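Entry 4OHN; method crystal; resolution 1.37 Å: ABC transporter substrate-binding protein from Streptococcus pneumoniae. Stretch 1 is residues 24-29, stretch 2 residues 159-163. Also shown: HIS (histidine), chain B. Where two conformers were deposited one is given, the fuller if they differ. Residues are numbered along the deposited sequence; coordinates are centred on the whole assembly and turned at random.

Stretch 1 24-29: FDSTFV
Stretch 2, residues 159-163: QTFNE

No direct hydrogen bond joins the two stretches. Contact between them buries 224 Å², both sides summed, and two waters bridge them. Stretch 1 makes a type I turn from Asp 25 to Phe 28 (phi/psi -78/12 at Ser 26, -106/-3 at Thr 27), closed by Phe 28 N to Asp 25 O at 3.1 Å. Asp 25 (chi1 t) uses OD1 to accept from Thr 27 N at 2.9 Å and from Thr 27 OG1 at 2.7 Å; Thr 27 is in rotamer p (chi1 69°).

Along stretch 2, Gln 159 stays clear. Extended Thr 160 (-127/151, chi1 p) marks the register, its CA 6.9 Å from Thr 27 CA; both CB atoms point toward the opposing stretch, and Thr 160 CB meets Thr 27 OG1 at 3.7 Å. Thr 160 OG1 caps the helix, accepting from Glu 163 N at 3.3 Å.

Phe 161 (-66/-29, chi1 m, chi2 -60°) begins the helix. Its N donates at 2.9 Å to water 1, which donates to Asp 25 OD2 (2.9 Å) and Thr 27 OG1 (2.7 Å). In an apolar ring contact, Phe 161 CE2 touches Phe 28 CE1 at 3.9 Å, near the plane of the Phe 28 ring (chi1 t, chi2 76°), one face of which carries the ligand histidine.

Asn 162 (-61/-43, chi1 m) brings OD1 within 3.0 Å of Thr 27 CB; its ND2 donates at 3.0 Å to water 2, which donates to Thr 27 O at 2.8 Å. Glu 163 lies out of reach.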

# COMPACT_ATOMS: atom_id res chain seq x y z
N PHE A 24 3.56 3.45 -8.57
CA PHE A 24 2.44 2.85 -7.85
C PHE A 24 1.95 1.60 -8.53
O PHE A 24 2.05 1.45 -9.73
CB PHE A 24 1.29 3.86 -7.65
CG PHE A 24 0.53 4.22 -8.91
CD1 PHE A 24 1.15 4.87 -9.97
CD2 PHE A 24 -0.80 3.89 -9.03
CE1 PHE A 24 0.44 5.17 -11.12
CE2 PHE A 24 -1.50 4.18 -10.19
CZ PHE A 24 -0.88 4.81 -11.23
N ASP A 25 1.41 0.69 -7.73
CA ASP A 25 0.66 -0.47 -8.19
C ASP A 25 -0.74 0.05 -8.53
O ASP A 25 -1.49 0.43 -7.63
CB ASP A 25 0.62 -1.49 -7.03
CG ASP A 25 -0.35 -2.66 -7.22
OD1 ASP A 25 -1.12 -2.74 -8.22
OD2 ASP A 25 -0.36 -3.52 -6.29
N SER A 26 -1.09 0.07 -9.81
CA SER A 26 -2.34 0.68 -10.24
C SER A 26 -3.58 -0.17 -10.00
O SER A 26 -4.65 0.17 -10.50
CB SER A 26 -2.26 1.09 -11.70
OG SER A 26 -2.13 -0.06 -12.49
N THR A 27 -3.45 -1.24 -9.22
CA THR A 27 -4.62 -1.94 -8.70
C THR A 27 -4.86 -1.68 -7.22
O THR A 27 -5.85 -2.19 -6.69
CB THR A 27 -4.51 -3.46 -8.89
OG1 THR A 27 -3.49 -4.04 -8.05
CG2 THR A 27 -4.25 -3.85 -10.31
N PHE A 28 -4.00 -0.93 -6.54
CA PHE A 28 -4.06 -0.91 -5.07
C PHE A 28 -5.09 0.11 -4.53
O PHE A 28 -4.76 1.23 -4.15
CB PHE A 28 -2.68 -0.70 -4.46
CG PHE A 28 -2.63 -1.06 -2.99
CD1 PHE A 28 -2.61 -2.37 -2.59
CD2 PHE A 28 -2.65 -0.08 -2.02
CE1 PHE A 28 -2.59 -2.71 -1.25
CE2 PHE A 28 -2.63 -0.42 -0.68
CZ PHE A 28 -2.61 -1.74 -0.29
N VAL A 29 -6.34 -0.32 -4.49
CA VAL A 29 -7.42 0.49 -3.95
C VAL A 29 -7.30 0.59 -2.44
O VAL A 29 -6.78 -0.31 -1.79
CB VAL A 29 -8.81 -0.10 -4.28
CG1 VAL A 29 -9.07 -0.14 -5.77
CG2 VAL A 29 -9.01 -1.51 -3.68
N GLN A 159 1.10 -11.17 -8.48
CA GLN A 159 1.59 -9.81 -8.73
C GLN A 159 0.67 -8.77 -8.11
O GLN A 159 1.14 -7.77 -7.54
CB GLN A 159 1.74 -9.53 -10.22
CG GLN A 159 2.60 -8.30 -10.49
CD GLN A 159 2.54 -7.79 -11.92
OE1 GLN A 159 3.49 -7.20 -12.42
NE2 GLN A 159 1.42 -8.03 -12.60
N THR A 160 -0.64 -9.00 -8.22
CA THR A 160 -1.67 -8.05 -7.75
C THR A 160 -2.65 -8.75 -6.82
O THR A 160 -2.93 -9.96 -6.94
CB THR A 160 -2.51 -7.46 -8.90
OG1 THR A 160 -3.36 -8.45 -9.49
CG2 THR A 160 -1.59 -6.83 -9.94
N PHE A 161 -3.23 -7.98 -5.90
CA PHE A 161 -4.28 -8.51 -5.06
C PHE A 161 -5.55 -8.86 -5.85
O PHE A 161 -6.30 -9.76 -5.44
CB PHE A 161 -4.57 -7.54 -3.92
CG PHE A 161 -3.56 -7.60 -2.81
CD1 PHE A 161 -3.35 -8.78 -2.11
CD2 PHE A 161 -2.84 -6.48 -2.45
CE1 PHE A 161 -2.45 -8.82 -1.07
CE2 PHE A 161 -1.94 -6.53 -1.41
CZ PHE A 161 -1.74 -7.70 -0.73
N ASN A 162 -5.81 -8.17 -6.95
CA ASN A 162 -7.03 -8.45 -7.70
C ASN A 162 -7.06 -9.88 -8.19
O ASN A 162 -8.07 -10.57 -8.11
CB ASN A 162 -7.19 -7.49 -8.85
CG ASN A 162 -7.24 -6.07 -8.39
OD1 ASN A 162 -6.31 -5.62 -7.74
ND2 ASN A 162 -8.32 -5.39 -8.68
N GLU A 163 -5.93 -10.35 -8.71
CA GLU A 163 -5.85 -11.73 -9.15
C GLU A 163 -5.98 -12.68 -7.98
O GLU A 163 -6.66 -13.70 -8.07
CB GLU A 163 -4.53 -11.99 -9.88
CG GLU A 163 -4.48 -13.39 -10.46
CD GLU A 163 -3.11 -13.82 -10.93
OE1 GLU A 163 -2.14 -13.03 -10.87
OE2 GLU A 163 -3.01 -14.98 -11.39
N HIS B . 1.16 -2.20 1.88
CA HIS B . 1.77 -3.28 1.08
C HIS B . 3.18 -2.93 0.68
O HIS B . 3.64 -1.81 0.99
CB HIS B . 0.88 -3.70 -0.12
CG HIS B . 0.89 -2.80 -1.32
ND1 HIS B . 0.81 -3.32 -2.60
CD2 HIS B . 0.86 -1.45 -1.47
CE1 HIS B . 0.76 -2.33 -3.47
NE2 HIS B . 0.79 -1.19 -2.81
OXT HIS B . 3.83 -3.79 0.05
O HOH W 1 -2.64 -5.14 -5.73
O HOH W 2 -8.08 -2.45 -8.44